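Local coordinates for RNA-binding protein (Sulfolobus solfataricus, PDB 2NRQ) that is of unknown function, belonging to an archaeal family that structurally resembles RNA-binding proteins but probably does not bind RNA, at residues Ile10-His15 / Asp119-Ile124; Arg100-Tyr105 / Val113-Asp118. All coordinates share one frame; numbering follows the deposited sequence.

Contact 1 of 2, residues Ile10-His15 / Asp119-Ile124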
loop_
_atom_site.group_PDB
_atom_site.type_symbol
_atom_site.label_atom_id
_atom_site.label_comp_id
_atom_site.label_asym_id
_atom_site.label_seq_id
_atom_site.Cartn_x
_atom_site.Cartn_y
_atom_site.Cartn_z
ATOM N N ILE A 10 -1.486 5.632 0.219
ATOM C CA ILE A 10 -1.557 4.562 1.202
ATOM C C ILE A 10 -2.802 4.880 2.024
ATOM O O ILE A 10 -3.024 6.030 2.385
ATOM C CB ILE A 10 -0.335 4.556 2.126
ATOM C CG1 ILE A 10 0.907 4.182 1.324
ATOM C CG2 ILE A 10 -0.563 3.589 3.287
ATOM C CD1 ILE A 10 2.146 4.067 2.159
ATOM N N SER A 11 -3.624 3.875 2.300
ATOM C CA SER A 11 -4.838 4.086 3.069
ATOM C C SER A 11 -5.130 2.909 3.968
ATOM O O SER A 11 -5.167 1.764 3.518
ATOM C CB SER A 11 -6.028 4.315 2.129
ATOM O OG SER A 11 -7.253 4.491 2.849
ATOM N N VAL A 12 -5.346 3.189 5.246
ATOM C CA VAL A 12 -5.658 2.136 6.200
ATOM C C VAL A 12 -6.697 2.611 7.195
ATOM O O VAL A 12 -6.689 3.768 7.591
ATOM C CB VAL A 12 -4.428 1.691 7.025
ATOM C CG1 VAL A 12 -4.256 0.189 6.911
ATOM C CG2 VAL A 12 -3.189 2.433 6.595
ATOM N N PHE A 13 -7.590 1.708 7.585
ATOM C CA PHE A 13 -8.606 2.000 8.575
ATOM C C PHE A 13 -8.105 1.293 9.821
ATOM O O PHE A 13 -7.898 0.094 9.801
ATOM C CB PHE A 13 -9.954 1.397 8.184
ATOM C CG PHE A 13 -10.518 1.930 6.902
ATOM C CD1 PHE A 13 -10.774 3.291 6.747
ATOM C CD2 PHE A 13 -10.802 1.066 5.837
ATOM C CE1 PHE A 13 -11.301 3.791 5.551
ATOM C CE2 PHE A 13 -11.334 1.556 4.628
ATOM C CZ PHE A 13 -11.581 2.924 4.490
ATOM N N ILE A 14 -7.900 2.022 10.907
ATOM C CA ILE A 14 -7.438 1.395 12.133
ATOM C C ILE A 14 -8.548 1.394 13.160
ATOM O O ILE A 14 -9.212 2.405 13.364
ATOM C CB ILE A 14 -6.218 2.107 12.690
ATOM C CG1 ILE A 14 -5.106 2.068 11.641
ATOM C CG2 ILE A 14 -5.782 1.431 13.991
ATOM C CD1 ILE A 14 -3.927 2.962 11.936
ATOM N N HIS A 15 -8.735 0.244 13.803
ATOM C CA HIS A 15 -9.785 0.042 14.796
ATOM C C HIS A 15 -9.339 0.219 16.241
ATOM O O HIS A 15 -8.144 0.281 16.534
ATOM C CB HIS A 15 -10.366 -1.352 14.617
ATOM C CG HIS A 15 -11.000 -1.571 13.283
ATOM N ND1 HIS A 15 -12.310 -1.238 13.018
ATOM C CD2 HIS A 15 -10.498 -2.067 12.129
ATOM C CE1 HIS A 15 -12.589 -1.519 11.759
ATOM N NE2 HIS A 15 -11.506 -2.023 11.196
ATOM N N ASP A 119 -10.000 -4.210 4.804
ATOM C CA ASP A 119 -9.358 -4.171 6.112
ATOM C C ASP A 119 -7.909 -4.607 5.891
ATOM O O ASP A 119 -7.463 -5.662 6.365
ATOM C CB ASP A 119 -10.065 -5.121 7.077
ATOM C CG ASP A 119 -9.440 -5.127 8.456
ATOM O OD1 ASP A 119 -9.300 -4.045 9.055
ATOM O OD2 ASP A 119 -9.093 -6.219 8.943
ATOM N N VAL A 120 -7.187 -3.762 5.159
ATOM C CA VAL A 120 -5.794 -3.996 4.795
ATOM C C VAL A 120 -5.061 -2.666 4.674
ATOM O O VAL A 120 -5.658 -1.615 4.817
ATOM C CB VAL A 120 -5.723 -4.669 3.412
ATOM C CG1 VAL A 120 -6.394 -6.026 3.450
ATOM C CG2 VAL A 120 -6.411 -3.763 2.376
ATOM N N ILE A 121 -3.762 -2.721 4.413
ATOM C CA ILE A 121 -2.984 -1.506 4.183
ATOM C C ILE A 121 -3.085 -1.374 2.671
ATOM O O ILE A 121 -2.438 -2.111 1.935
ATOM C CB ILE A 121 -1.502 -1.668 4.553
ATOM C CG1 ILE A 121 -1.354 -1.809 6.070
ATOM C CG2 ILE A 121 -0.716 -0.465 4.044
ATOM C CD1 ILE A 121 0.055 -2.142 6.516
ATOM N N LYS A 122 -3.902 -0.441 2.211
ATOM C CA LYS A 122 -4.128 -0.277 0.786
ATOM C C LYS A 122 -3.172 0.678 0.068
ATOM O O LYS A 122 -2.998 1.829 0.471
ATOM C CB LYS A 122 -5.573 0.172 0.577
ATOM C CG LYS A 122 -6.101 -0.055 -0.811
ATOM C CD LYS A 122 -7.533 0.407 -0.913
ATOM C CE LYS A 122 -8.438 -0.413 -0.019
ATOM N NZ LYS A 122 -9.808 0.168 0.063
ATOM N N CYS A 123 -2.553 0.191 -1.002
ATOM C CA CYS A 123 -1.641 1.011 -1.782
ATOM C C CYS A 123 -2.193 1.170 -3.185
ATOM O O CYS A 123 -2.240 0.220 -3.949
ATOM C CB CYS A 123 -0.272 0.362 -1.837
ATOM S SG CYS A 123 0.489 0.172 -0.226
ATOM N N ILE A 124 -2.609 2.383 -3.519
ATOM C CA ILE A 124 -3.186 2.674 -4.824
ATOM C C ILE A 124 -2.245 3.479 -5.694
ATOM O O ILE A 124 -1.923 4.613 -5.365
ATOM C CB ILE A 124 -4.497 3.469 -4.676
ATOM C CG1 ILE A 124 -5.482 2.674 -3.810
ATOM C CG2 ILE A 124 -5.094 3.779 -6.053
ATOM C CD1 ILE A 124 -6.670 3.464 -3.355
#
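Ser11 and Lys122 form a hydrogen-bonded antiparallel pair, Ser11 N giving to Lys122 O at 2.8 Å and Lys122 N to Ser11 O at 2.9 Å, between strands whose axes approach to 4.7 Å. Ile10 and Cys123 follow as a non-hydrogen-bonded pair, and beyond Val12 the backbones diverge. On the apolar face, Ile10 and Ile121 lie side by side and point the same way, their CG2 methyls 4.1 Å apart; in both, CG2 stands anti to the backbone N. Val12 fits closer: its CG1 lies 3.6 Å from Ile121 CG1 and also packs on the backbone of Val120 and Ile121. At the splayed end Asp119 OD1 sits in the plane of the His15 ring, at its edge, 3.7 Å from NE2, with ring and carboxylate planes 62° apart. The stronger partner of Asp119 is Lys103, which also donates to Phe13 O, while the amine of Lys122 pairs with Asp118. The two strands are central neighbours in the antiparallel sheet: 52-60 flanks 7-14 and 96-101 flanks 121-126. Ile27 of helix 20-30 packs against Val12 and Ile121, and Lys103 and Leu106 of helix 103-109 touch Ile121.

Contact 2 of 2, residues Arg100-Tyr105 / Val113-Asp118; sequences RFDKQY and VLKEGD
Arg100 and Phe101, on strand 96-101, and Asp102, which leads into helix 103-109, pair with the loop segment 113-118 through two backbone hydrogen bonds: Lys115 N to Arg100 O (2.8 Å) and Asp102 N to Val113 O (2.9 Å). They frame a single bridge between Phe101 and Leu114. The tight part lies here and toward the helix. Leu114 CD1 approaches the Phe101 ring obliquely, 3.5 Å from CE1. Val113 CG2 stands over one face of the Tyr105 ring in a CH-pi contact, 4.0 Å from the ring centroid and displaced toward the rim. Asp102 is the N-cap: CG stands anti to the backbone N (chi1 -171°), and OD2 accepts from Tyr105 N at 2.6 Å through its anti lone pair. The aliphatic part of Lys115 crosses this carboxylate obliquely, while its NZ remains 5.0 Å from Asp102 OD1, so any electrostatic attraction there acts without direct contact.

The other end is polar and more open to solvent, but Arg100 is firmly held there. Its chain bends at chi2 and chi3; NE donates to Gly117 O, tilted from the carbonyl plane, NH2 adds a weak bond to the same oxygen, and NH2 forms a salt bridge with Asp118 OD1. That oxygen also pairs with Lys122, probably sharing its charge between two cations. Gly117 has backbone angles suited to glycine. Looser contact is found at the outer edge, where exposed Gln104 only brushes Lys115, OE1 to CE 3.9 Å. Helix 78-85 packs against Val113 and Leu114 through Glu80 and Ile84, while strand 121-126 meets Arg100 and Phe101 through Lys122 and Cys123.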
loop_
_atom_site.group_PDB
_atom_site.type_symbol
_atom_site.label_atom_id
_atom_site.label_comp_id
_atom_site.label_asym_id
_atom_site.label_seq_id
_atom_site.Cartn_x
_atom_site.Cartn_y
_atom_site.Cartn_z
ATOM N N ARG A 100 -3.816 -4.399 -2.098
ATOM C CA ARG A 100 -4.190 -4.478 -0.692
ATOM C C ARG A 100 -3.292 -5.432 0.083
ATOM O O ARG A 100 -3.331 -6.635 -0.127
ATOM C CB ARG A 100 -5.655 -4.890 -0.531
ATOM C CG ARG A 100 -6.236 -5.684 -1.651
ATOM C CD ARG A 100 -7.054 -4.803 -2.579
ATOM N NE ARG A 100 -8.193 -4.224 -1.883
ATOM C CZ ARG A 100 -9.165 -3.534 -2.470
ATOM N NH1 ARG A 100 -9.150 -3.332 -3.778
ATOM N NH2 ARG A 100 -10.156 -3.042 -1.742
ATOM N N PHE A 101 -2.488 -4.885 0.988
ATOM C CA PHE A 101 -1.564 -5.696 1.776
ATOM C C PHE A 101 -2.097 -6.076 3.148
ATOM O O PHE A 101 -2.960 -5.397 3.709
ATOM C CB PHE A 101 -0.232 -4.967 1.909
ATOM C CG PHE A 101 0.494 -4.818 0.604
ATOM C CD1 PHE A 101 1.143 -5.909 0.027
ATOM C CD2 PHE A 101 0.484 -3.606 -0.077
ATOM C CE1 PHE A 101 1.770 -5.794 -1.209
ATOM C CE2 PHE A 101 1.108 -3.477 -1.320
ATOM C CZ PHE A 101 1.752 -4.576 -1.887
ATOM N N ASP A 102 -1.569 -7.169 3.682
ATOM C CA ASP A 102 -1.984 -7.691 4.985
ATOM C C ASP A 102 -1.397 -6.897 6.149
ATOM O O ASP A 102 -0.180 -6.822 6.297
ATOM C CB ASP A 102 -1.542 -9.153 5.101
ATOM C CG ASP A 102 -2.105 -9.838 6.318
ATOM O OD1 ASP A 102 -3.208 -10.416 6.207
ATOM O OD2 ASP A 102 -1.452 -9.792 7.386
ATOM N N LYS A 103 -2.255 -6.317 6.981
ATOM C CA LYS A 103 -1.784 -5.551 8.134
ATOM C C LYS A 103 -0.951 -6.401 9.088
ATOM O O LYS A 103 0.122 -5.994 9.518
ATOM C CB LYS A 103 -2.964 -4.948 8.901
ATOM C CG LYS A 103 -3.485 -3.672 8.291
ATOM C CD LYS A 103 -4.458 -2.941 9.212
ATOM C CE LYS A 103 -5.798 -3.634 9.289
ATOM N NZ LYS A 103 -6.801 -2.727 9.883
ATOM N N GLN A 104 -1.462 -7.585 9.413
ATOM C CA GLN A 104 -0.797 -8.522 10.320
ATOM C C GLN A 104 0.637 -8.807 9.882
ATOM O O GLN A 104 1.578 -8.610 10.648
ATOM C CB GLN A 104 -1.573 -9.843 10.377
ATOM C CG GLN A 104 -3.064 -9.734 10.754
ATOM C CD GLN A 104 -3.993 -9.420 9.571
ATOM O OE1 GLN A 104 -5.189 -9.722 9.611
ATOM N NE2 GLN A 104 -3.449 -8.806 8.527
ATOM N N TYR A 105 0.788 -9.268 8.647
ATOM C CA TYR A 105 2.092 -9.587 8.094
ATOM C C TYR A 105 3.118 -8.461 8.079
ATOM O O TYR A 105 4.314 -8.706 8.272
ATOM C CB TYR A 105 1.933 -10.118 6.675
ATOM C CG TYR A 105 1.611 -11.587 6.625
ATOM C CD1 TYR A 105 2.563 -12.536 6.983
ATOM C CD2 TYR A 105 0.356 -12.030 6.229
ATOM C CE1 TYR A 105 2.276 -13.883 6.945
ATOM C CE2 TYR A 105 0.057 -13.374 6.190
ATOM C CZ TYR A 105 1.020 -14.299 6.548
ATOM O OH TYR A 105 0.726 -15.644 6.494
ATOM N N VAL A 113 2.276 -9.067 2.024
ATOM C CA VAL A 113 1.529 -10.227 1.563
ATOM C C VAL A 113 0.138 -9.781 1.143
ATOM O O VAL A 113 -0.642 -9.307 1.964
ATOM C CB VAL A 113 1.411 -11.283 2.681
ATOM C CG1 VAL A 113 0.435 -12.363 2.278
ATOM C CG2 VAL A 113 2.769 -11.878 2.972
ATOM N N LEU A 114 -0.166 -9.918 -0.142
ATOM C CA LEU A 114 -1.474 -9.526 -0.639
ATOM C C LEU A 114 -2.579 -10.143 0.213
ATOM O O LEU A 114 -2.438 -11.251 0.731
ATOM C CB LEU A 114 -1.626 -9.962 -2.092
ATOM C CG LEU A 114 -1.470 -8.885 -3.174
ATOM C CD1 LEU A 114 -0.278 -8.004 -2.892
ATOM C CD2 LEU A 114 -1.330 -9.569 -4.542
ATOM N N LYS A 115 -3.674 -9.413 0.372
ATOM C CA LYS A 115 -4.813 -9.884 1.156
ATOM C C LYS A 115 -6.062 -9.393 0.448
ATOM O O LYS A 115 -5.986 -8.545 -0.438
ATOM C CB LYS A 115 -4.749 -9.315 2.579
ATOM C CG LYS A 115 -5.855 -9.777 3.523
ATOM C CD LYS A 115 -5.663 -9.161 4.911
ATOM C CE LYS A 115 -6.614 -9.745 5.962
ATOM N NZ LYS A 115 -8.042 -9.394 5.723
ATOM N N GLU A 116 -7.212 -9.929 0.824
ATOM C CA GLU A 116 -8.448 -9.506 0.194
ATOM C C GLU A 116 -9.305 -8.630 1.101
ATOM O O GLU A 116 -9.266 -8.745 2.321
ATOM C CB GLU A 116 -9.241 -10.725 -0.283
ATOM C CG GLU A 116 -8.810 -11.237 -1.660
ATOM C CD GLU A 116 -9.013 -10.198 -2.776
ATOM O OE1 GLU A 116 -8.708 -10.516 -3.953
ATOM O OE2 GLU A 116 -9.479 -9.065 -2.479
ATOM N N GLY A 117 -10.071 -7.736 0.495
ATOM C CA GLY A 117 -10.917 -6.876 1.290
ATOM C C GLY A 117 -10.364 -5.480 1.487
ATOM O O GLY A 117 -9.355 -5.102 0.880
ATOM N N ASP A 118 -11.033 -4.713 2.344
ATOM C CA ASP A 118 -10.618 -3.350 2.618
ATOM C C ASP A 118 -9.944 -3.172 3.972
ATOM O O ASP A 118 -9.378 -2.111 4.251
ATOM C CB ASP A 118 -11.815 -2.426 2.485
ATOM C CG ASP A 118 -12.342 -2.387 1.077
ATOM O OD1 ASP A 118 -11.570 -2.003 0.175
ATOM O OD2 ASP A 118 -13.520 -2.744 0.867
#

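Overall arrangement
Contact 1 is the more interior of the two, joining the central strands 7-14 and 121-126, whereas contact 2 lies at the surface, where the chain leaves strand 96-101, makes helix 103-109 and returns through a loop. Contact 2 is nested within the long chain excursion closed by contact 1, and strand 121-126 takes part in contact 1 and flanks contact 2. Their chemistry follows their places: regular sheet pairing with aliphatic packing in contact 1, against a helix cap, an aromatic contact and an arginine-aspartate salt bridge in contact 2. They meet directly at Phe101 O, probably hydrogen-bonded to Ile121 N, and through Lys103, which bridges to Asp119.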